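Side-chain contacts in UPSTREAM OF FLC-like protein (DUF966) (Arabidopsis thaliana, PDB 6RSN), which helps set cell polarity and division orientation in plants by assembling into filaments through its DIX-like domain, the part modelled here: residues A[4-9]-A[32-37]; A[8-13]-A[49-54]; A[70-73]-A[77-80]. The protein carries 1 engineered substitution. All coordinates share one frame; numbering follows the deposited sequence.

Interaction 1 (A[4-9]-A[32-37])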
loop_
_atom_site.group_PDB
_atom_site.type_symbol
_atom_site.label_atom_id
_atom_site.label_comp_id
_atom_site.label_asym_id
_atom_site.label_seq_id
_atom_site.Cartn_x
_atom_site.Cartn_y
_atom_site.Cartn_z
ATOM N N ARG A 4 -14.634 10.496 -0.798
ATOM C CA ARG A 4 -13.328 11.153 -0.625
ATOM C C ARG A 4 -12.235 10.254 -1.203
ATOM O O ARG A 4 -12.406 9.041 -1.332
ATOM C CB ARG A 4 -13.009 11.357 0.853
ATOM C CG ARG A 4 -12.265 12.658 1.120
ATOM C CD ARG A 4 -12.301 12.996 2.597
ATOM N NE ARG A 4 -11.238 12.247 3.259
ATOM C CZ ARG A 4 -11.413 11.202 4.064
ATOM N NH1 ARG A 4 -12.636 10.766 4.327
ATOM N NH2 ARG A 4 -10.360 10.609 4.605
ATOM N N ILE A 5 -11.110 10.880 -1.534
ATOM C CA ILE A 5 -9.979 10.154 -2.100
ATOM C C ILE A 5 -8.745 10.512 -1.277
ATOM O O ILE A 5 -8.602 11.607 -0.727
ATOM C CB ILE A 5 -9.790 10.431 -3.616
ATOM C CG1 ILE A 5 -9.319 11.864 -3.879
ATOM C CG2 ILE A 5 -11.039 10.100 -4.434
ATOM C CD1 ILE A 5 -7.829 11.972 -4.057
ATOM N N VAL A 6 -7.904 9.518 -1.082
ATOM C CA VAL A 6 -6.688 9.758 -0.339
ATOM C C VAL A 6 -5.477 9.447 -1.205
ATOM O O VAL A 6 -5.503 8.540 -2.055
ATOM C CB VAL A 6 -6.631 9.029 1.016
ATOM C CG1 VAL A 6 -7.781 9.424 1.933
ATOM C CG2 VAL A 6 -6.532 7.530 0.891
ATOM N N PRO A 7 -4.390 10.200 -0.964
ATOM C CA PRO A 7 -3.129 9.970 -1.671
ATOM C C PRO A 7 -2.393 8.753 -1.115
ATOM O O PRO A 7 -2.251 8.618 0.085
ATOM C CB PRO A 7 -2.356 11.268 -1.368
ATOM C CG PRO A 7 -2.918 11.784 0.003
ATOM C CD PRO A 7 -4.362 11.330 0.008
ATOM N N VAL A 8 -1.917 7.862 -1.993
ATOM C CA VAL A 8 -1.136 6.706 -1.541
ATOM C C VAL A 8 0.156 6.644 -2.328
ATOM O O VAL A 8 0.121 6.690 -3.563
ATOM C CB VAL A 8 -1.950 5.409 -1.676
ATOM C CG1 VAL A 8 -1.126 4.188 -1.262
ATOM C CG2 VAL A 8 -3.245 5.478 -0.846
ATOM N N VAL A 9 1.300 6.486 -1.644
ATOM C CA VAL A 9 2.571 6.233 -2.320
ATOM C C VAL A 9 2.904 4.762 -2.080
ATOM O O VAL A 9 2.752 4.297 -0.959
ATOM C CB VAL A 9 3.712 7.149 -1.817
ATOM C CG1 VAL A 9 5.104 6.693 -2.280
ATOM C CG2 VAL A 9 3.507 8.611 -2.253
ATOM N N ASN A 32 -13.470 7.246 7.577
ATOM C CA ASN A 32 -12.533 7.496 8.659
ATOM C C ASN A 32 -11.275 6.659 8.538
ATOM O O ASN A 32 -10.530 6.558 9.536
ATOM C CB ASN A 32 -13.059 7.001 9.996
ATOM C CG ASN A 32 -14.462 7.485 10.204
ATOM O OD1 ASN A 32 -15.353 6.673 10.409
ATOM N ND2 ASN A 32 -14.658 8.798 10.078
ATOM N N GLY A 33 -11.085 6.067 7.342
ATOM C CA GLY A 33 -10.076 5.033 7.224
ATOM C C GLY A 33 -9.993 4.352 5.857
ATOM O O GLY A 33 -10.963 3.934 5.216
ATOM N N LEU A 34 -8.746 4.055 5.531
ATOM C CA LEU A 34 -8.405 3.320 4.326
ATOM C C LEU A 34 -8.145 1.858 4.679
ATOM O O LEU A 34 -7.512 1.596 5.712
ATOM C CB LEU A 34 -7.108 3.959 3.860
ATOM C CG LEU A 34 -6.451 3.269 2.653
ATOM C CD1 LEU A 34 -7.252 3.433 1.383
ATOM C CD2 LEU A 34 -5.043 3.771 2.528
ATOM N N TYR A 35 -8.664 0.936 3.853
ATOM C CA TYR A 35 -8.402 -0.493 4.017
ATOM C C TYR A 35 -7.573 -0.984 2.835
ATOM O O TYR A 35 -7.654 -0.415 1.735
ATOM C CB TYR A 35 -9.711 -1.285 4.075
ATOM C CG TYR A 35 -10.492 -0.967 5.338
ATOM C CD1 TYR A 35 -11.156 0.232 5.491
ATOM C CD2 TYR A 35 -10.485 -1.848 6.402
ATOM C CE1 TYR A 35 -11.847 0.540 6.662
ATOM C CE2 TYR A 35 -11.201 -1.574 7.561
ATOM C CZ TYR A 35 -11.862 -0.377 7.699
ATOM O OH TYR A 35 -12.522 -0.210 8.891
ATOM N N LEU A 36 -6.855 -2.082 3.083
ATOM C CA LEU A 36 -6.005 -2.546 1.990
ATOM C C LEU A 36 -6.853 -2.850 0.747
ATOM O O LEU A 36 -6.444 -2.577 -0.393
ATOM C CB LEU A 36 -5.126 -3.741 2.418
ATOM C CG LEU A 36 -4.340 -4.346 1.238
ATOM C CD1 LEU A 36 -3.247 -3.371 0.716
ATOM C CD2 LEU A 36 -3.569 -5.631 1.643
ATOM N N LYS A 37 -8.061 -3.391 0.981
ATOM C CA LYS A 37 -8.939 -3.708 -0.128
ATOM C C LYS A 37 -9.235 -2.447 -0.961
ATOM O O LYS A 37 -9.404 -2.568 -2.159
ATOM C CB LYS A 37 -10.235 -4.379 0.357
ATOM C CG LYS A 37 -11.083 -3.514 1.253
ATOM C CD LYS A 37 -12.366 -4.194 1.782
ATOM C CE LYS A 37 -13.428 -3.151 2.063
ATOM N NZ LYS A 37 -13.312 -2.533 3.412
#
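Leu34 places its two methyls against two valines of the first strand, and the contact is apolar throughout. Leu34 CD1 lies 4.2 Å from Val6 CG2, the two side chains meeting at a slant. Leu34 CD2 meets Val8 CG2, also at 4.2 Å, but here the side chains run head-on, tip to tip. The leucine fork therefore straddles the valine pair, one prong to each. Its CG stands anti to the backbone N (chi1 174°), which carries the fork off the strand 34-35 toward the sheet. Val6 and Val8, two apart on the strand 5-9, turn the same way, toward the leucine.

No hydrogen bond joins the two segments. Val6 and Val8 pair by backbone with Val26 and Ile24 of the adjacent strand 22-27, and Asp38 OD2 accepts from Tyr35 N at the helix N-cap.

Val26 and Tyr86 also touch Leu34, so this leucine, just before the helix 36-47, is buried on the face of the mixed sheet of the ubiquitin-like, DIX-like domain. With methyls alone in contact and the distances relaxed, the contact depends on burial and dispersion, and nothing in it fixes direction as a hydrogen bond would.

Interaction 2 (A[8-13]-A[49-54])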
loop_
_atom_site.group_PDB
_atom_site.type_symbol
_atom_site.label_atom_id
_atom_site.label_comp_id
_atom_site.label_asym_id
_atom_site.label_seq_id
_atom_site.Cartn_x
_atom_site.Cartn_y
_atom_site.Cartn_z
ATOM N N VAL A 8 -1.917 7.862 -1.993
ATOM C CA VAL A 8 -1.136 6.706 -1.541
ATOM C C VAL A 8 0.156 6.644 -2.328
ATOM O O VAL A 8 0.121 6.690 -3.563
ATOM C CB VAL A 8 -1.950 5.409 -1.676
ATOM C CG1 VAL A 8 -1.126 4.188 -1.262
ATOM C CG2 VAL A 8 -3.245 5.478 -0.846
ATOM N N VAL A 9 1.300 6.486 -1.644
ATOM C CA VAL A 9 2.571 6.233 -2.320
ATOM C C VAL A 9 2.904 4.762 -2.080
ATOM O O VAL A 9 2.752 4.297 -0.959
ATOM C CB VAL A 9 3.712 7.149 -1.817
ATOM C CG1 VAL A 9 5.104 6.693 -2.280
ATOM C CG2 VAL A 9 3.507 8.611 -2.253
ATOM N N TYR A 10 3.329 4.050 -3.139
ATOM C CA TYR A 10 3.768 2.667 -2.900
ATOM C C TYR A 10 5.095 2.379 -3.599
ATOM O O TYR A 10 5.388 2.856 -4.717
ATOM C CB TYR A 10 2.682 1.628 -3.268
ATOM C CG TYR A 10 2.322 1.517 -4.737
ATOM C CD1 TYR A 10 1.333 2.312 -5.292
ATOM C CD2 TYR A 10 3.007 0.652 -5.580
ATOM C CE1 TYR A 10 0.997 2.217 -6.643
ATOM C CE2 TYR A 10 2.681 0.532 -6.930
ATOM C CZ TYR A 10 1.704 1.352 -7.472
ATOM O OH TYR A 10 1.397 1.238 -8.808
ATOM N N TYR A 11 5.919 1.527 -2.958
ATOM C CA TYR A 11 7.193 1.061 -3.486
ATOM C C TYR A 11 7.044 -0.411 -3.861
ATOM O O TYR A 11 6.396 -1.168 -3.131
ATOM C CB TYR A 11 8.254 1.087 -2.380
ATOM C CG TYR A 11 8.661 2.483 -1.989
ATOM C CD1 TYR A 11 7.897 3.190 -1.071
ATOM C CD2 TYR A 11 9.792 3.069 -2.539
ATOM C CE1 TYR A 11 8.302 4.460 -0.693
ATOM C CE2 TYR A 11 10.190 4.364 -2.184
ATOM C CZ TYR A 11 9.425 5.040 -1.254
ATOM O OH TYR A 11 9.723 6.320 -0.844
ATOM N N LEU A 12 7.445 -0.779 -5.075
ATOM C CA LEU A 12 7.443 -2.222 -5.359
ATOM C C LEU A 12 8.865 -2.730 -5.222
ATOM O O LEU A 12 9.806 -2.080 -5.683
ATOM C CB LEU A 12 7.026 -2.488 -6.814
ATOM C CG LEU A 12 5.615 -2.031 -7.118
ATOM C CD1 LEU A 12 5.271 -2.379 -8.583
ATOM C CD2 LEU A 12 4.626 -2.715 -6.139
ATOM N N SER A 13 8.998 -3.919 -4.635
ATOM C CA SER A 13 10.317 -4.452 -4.352
ATOM C C SER A 13 10.386 -5.778 -5.058
ATOM O O SER A 13 9.551 -6.637 -4.800
ATOM C CB SER A 13 10.462 -4.626 -2.832
ATOM O OG SER A 13 11.696 -5.283 -2.546
ATOM N N ASN A 49 -6.378 -6.680 -12.924
ATOM C CA ASN A 49 -6.506 -7.569 -11.771
ATOM C C ASN A 49 -5.268 -8.414 -11.505
ATOM O O ASN A 49 -5.054 -8.860 -10.371
ATOM C CB ASN A 49 -7.663 -8.553 -11.984
ATOM C CG ASN A 49 -8.998 -7.867 -11.780
ATOM O OD1 ASN A 49 -9.912 -7.958 -12.596
ATOM N ND2 ASN A 49 -9.128 -7.189 -10.671
ATOM N N GLY A 50 -4.471 -8.614 -12.538
ATOM C CA GLY A 50 -3.307 -9.459 -12.349
ATOM C C GLY A 50 -2.077 -8.806 -11.720
ATOM O O GLY A 50 -1.041 -9.484 -11.603
HETATM N N MSE A 51 -2.161 -7.520 -11.308
HETATM C CA MSE A 51 -0.964 -6.874 -10.780
HETATM C C MSE A 51 -0.896 -7.062 -9.255
HETATM O O MSE A 51 0.147 -7.543 -8.725
HETATM C CB MSE A 51 -1.005 -5.389 -11.209
HETATM C CG MSE A 51 0.198 -4.580 -10.693
HETATM SE SE MSE A 51 -0.217 -3.691 -8.950
HETATM C CE MSE A 51 1.516 -2.754 -8.681
ATOM N N ALA A 52 -1.906 -6.588 -8.480
ATOM C CA ALA A 52 -1.658 -6.444 -7.034
ATOM C C ALA A 52 -1.476 -7.806 -6.362
ATOM O O ALA A 52 -0.779 -7.880 -5.369
ATOM C CB ALA A 52 -2.755 -5.680 -6.377
ATOM N N CYS A 53 -2.026 -8.865 -6.964
ATOM C CA CYS A 53 -1.902 -10.195 -6.397
ATOM C C CYS A 53 -0.493 -10.738 -6.592
ATOM O O CYS A 53 -0.229 -11.800 -5.937
ATOM C CB CYS A 53 -2.886 -11.198 -7.031
ATOM S SG CYS A 53 -2.779 -11.225 -8.852
ATOM N N LEU A 54 0.406 -10.038 -7.308
ATOM C CA LEU A 54 1.799 -10.523 -7.426
ATOM C C LEU A 54 2.647 -10.115 -6.211
ATOM O O LEU A 54 3.818 -10.491 -6.119
ATOM C CB LEU A 54 2.419 -9.944 -8.702
ATOM C CG LEU A 54 1.785 -10.377 -10.025
ATOM C CD1 LEU A 54 2.411 -9.519 -11.099
ATOM C CD2 LEU A 54 2.112 -11.840 -10.285
#
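Tyr10 is the first residue of the strand 8-13 to reach Met51, a selenomethionine in this crystal. CE2 of the Tyr10 ring lies 3.9 Å from Met51 CE, and the Tyr10 OH is about as near, at 4.0 Å. The methyl comes in obliquely by the hydroxyl end of the ring. That hydroxyl is hydrogen-bonded to Arg47 NH2 of the helix 36-47, which anchors the far end of the ring. Two residues on, Leu12 turns to the same side and takes the same methyl on its fork: CD1 stands 3.8 Å from Met51 CE, with CD2 at 4.0 Å, the two side chains meeting tip to tip. CG of Leu12 also lies in the plane of the Tyr10 ring, at its edge, so the two strand residues form one surface.

The backbones come no closer than 10.2 Å, Leu12 CA to Ala52 CA, and the Met51 side chain bridges the space, bent at chi2 (-93°). Leu43 of the helix 36-47 touches both Tyr10 and Met51. The short helix 49-52 is thus packed onto the sheet of the ubiquitin-like fold through a single methyl, set against the surface that tyrosine and leucine form together, while an arginine holds the tyrosine hydroxyl beside it.

Interaction 3 (A[70-73]-A[77-80]). Engineered in segment 70-73: Ala71 (natural residue Asp).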
loop_
_atom_site.group_PDB
_atom_site.type_symbol
_atom_site.label_atom_id
_atom_site.label_comp_id
_atom_site.label_asym_id
_atom_site.label_seq_id
_atom_site.Cartn_x
_atom_site.Cartn_y
_atom_site.Cartn_z
ATOM N N TYR A 70 4.702 -2.961 8.126
ATOM C CA TYR A 70 3.751 -3.774 8.847
ATOM C C TYR A 70 2.897 -4.547 7.847
ATOM O O TYR A 70 2.238 -3.968 7.025
ATOM C CB TYR A 70 2.811 -2.808 9.589
ATOM C CG TYR A 70 2.098 -3.475 10.718
ATOM C CD1 TYR A 70 0.884 -4.127 10.519
ATOM C CD2 TYR A 70 2.624 -3.410 11.991
ATOM C CE1 TYR A 70 0.208 -4.713 11.583
ATOM C CE2 TYR A 70 1.959 -3.972 13.072
ATOM C CZ TYR A 70 0.764 -4.648 12.853
ATOM O OH TYR A 70 0.152 -5.200 13.942
ATOM N N ALA A 71 2.911 -5.889 7.898
ATOM C CA ALA A 71 2.241 -6.747 6.941
ATOM C C ALA A 71 0.729 -6.560 7.038
ATOM O O ALA A 71 0.147 -6.471 8.159
ATOM C CB ALA A 71 2.618 -8.184 7.314
ATOM N N LEU A 72 0.103 -6.413 5.878
ATOM C CA LEU A 72 -1.346 -6.259 5.749
ATOM C C LEU A 72 -2.067 -7.425 5.039
ATOM O O LEU A 72 -1.547 -7.962 4.081
ATOM C CB LEU A 72 -1.583 -5.024 4.871
ATOM C CG LEU A 72 -0.977 -3.691 5.330
ATOM C CD1 LEU A 72 -1.004 -2.668 4.196
ATOM C CD2 LEU A 72 -1.780 -3.117 6.514
ATOM N N SER A 73 -3.281 -7.782 5.495
ATOM C CA SER A 73 -4.279 -8.588 4.773
ATOM C C SER A 73 -5.273 -7.673 4.102
ATOM O O SER A 73 -5.374 -6.533 4.529
ATOM C CB SER A 73 -5.061 -9.453 5.708
ATOM O OG SER A 73 -4.154 -10.253 6.441
ATOM N N PHE A 77 -7.187 -2.625 8.081
ATOM C CA PHE A 77 -7.185 -1.171 8.106
ATOM C C PHE A 77 -5.737 -0.726 8.006
ATOM O O PHE A 77 -4.814 -1.383 8.528
ATOM C CB PHE A 77 -7.726 -0.742 9.482
ATOM C CG PHE A 77 -7.918 0.735 9.745
ATOM C CD1 PHE A 77 -9.114 1.361 9.436
ATOM C CD2 PHE A 77 -6.896 1.508 10.284
ATOM C CE1 PHE A 77 -9.334 2.712 9.699
ATOM C CE2 PHE A 77 -7.131 2.854 10.567
ATOM C CZ PHE A 77 -8.325 3.459 10.259
ATOM N N ILE A 78 -5.539 0.387 7.291
ATOM C CA ILE A 78 -4.204 0.907 7.102
ATOM C C ILE A 78 -4.045 2.196 7.897
ATOM O O ILE A 78 -4.814 3.130 7.727
ATOM C CB ILE A 78 -3.921 1.189 5.613
ATOM C CG1 ILE A 78 -4.009 -0.101 4.781
ATOM C CG2 ILE A 78 -2.535 1.801 5.503
ATOM C CD1 ILE A 78 -3.801 0.115 3.263
ATOM N N PHE A 79 -3.052 2.236 8.794
ATOM C CA PHE A 79 -2.769 3.477 9.494
ATOM C C PHE A 79 -1.803 4.365 8.699
ATOM O O PHE A 79 -0.824 3.877 8.123
ATOM C CB PHE A 79 -2.189 3.129 10.860
ATOM C CG PHE A 79 -3.122 2.327 11.723
ATOM C CD1 PHE A 79 -4.144 2.954 12.423
ATOM C CD2 PHE A 79 -3.039 0.958 11.784
ATOM C CE1 PHE A 79 -4.975 2.201 13.232
ATOM C CE2 PHE A 79 -3.874 0.195 12.580
ATOM C CZ PHE A 79 -4.839 0.833 13.351
ATOM N N PRO A 80 -1.990 5.706 8.731
ATOM C CA PRO A 80 -1.071 6.645 8.077
ATOM C C PRO A 80 0.233 6.833 8.852
ATOM O O PRO A 80 0.313 6.529 10.047
ATOM C CB PRO A 80 -1.848 7.968 8.140
ATOM C CG PRO A 80 -2.619 7.843 9.434
ATOM C CD PRO A 80 -3.077 6.396 9.440
#
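Leu72 and Ile78 cross at about a right angle, and that crossing carries the contact. The leucine lays its fork against the flank of the isoleucine: Leu72 CD1 is 4.0 Å from CG1 of Ile78 and about as close to its terminal CD1, while the other leucine methyl, CD2, stands 4.1 Å from that same CG1. Both branches of the leucine thus bear on one methylene, and one of them also follows the isoleucine chain out to its end. On the isoleucine, CG1 sits anti to the carbonyl carbon (chi1 -62°) and chi2 is extended, so the ethyl arm, rather than CG2, is the part that meets Leu72.

CD2 of Leu72 has a second neighbour in the backbone, the carbonyl oxygen of Phe77 at 4.0 Å. This is ordinary van der Waals contact; no hydrogen bond links the two segments. Phe77 starts its side chain away from the segment 70-73; within its own segment Phe77 CD2 stands 3.6 Å above the Phe79 ring, over its centre. Ala71, an engineered residue replacing a natural aspartate, stays well away from the second segment.

Between the segments the chain makes a short turn, in which Asp76 OD2 accepts a hydrogen bond from Ser73 N. Leu72 also rests on Leu36, and Ile78 on Val39, both from the helix 36-47. From the sheet, Ser59 of strand 55-63 touches both residues, and Tyr86 and Leu88 of strand 86-92 meet Ile78. The pair is thereby wedged between helix and sheet, where the edge strand 66-71 gives way to the small strand 77-78.

From the N terminus, the strand 5-13 supplies the opening side of interactions 1 and 2, which share Val8 and Val9. Interaction 1 closes first, at 32-37, after the strand 22-27. Interaction 2 closes later, at 49-54, after the helix 36-47. Interaction 3 follows both in series, closing a short loop between 70-73 and 77-80. It neighbours interaction 1: a probable hydrogen bond from Ile78 N to Leu34 O pairs the strands 34-35 and 77-78. Interactions 2 and 3 do not touch. Interactions 1 and 2 tie the main sheet of this ubiquitin-like fold to the segments at either end of the helix 36-47; interaction 3 joins the end of the strand 66-71 to the small sheet.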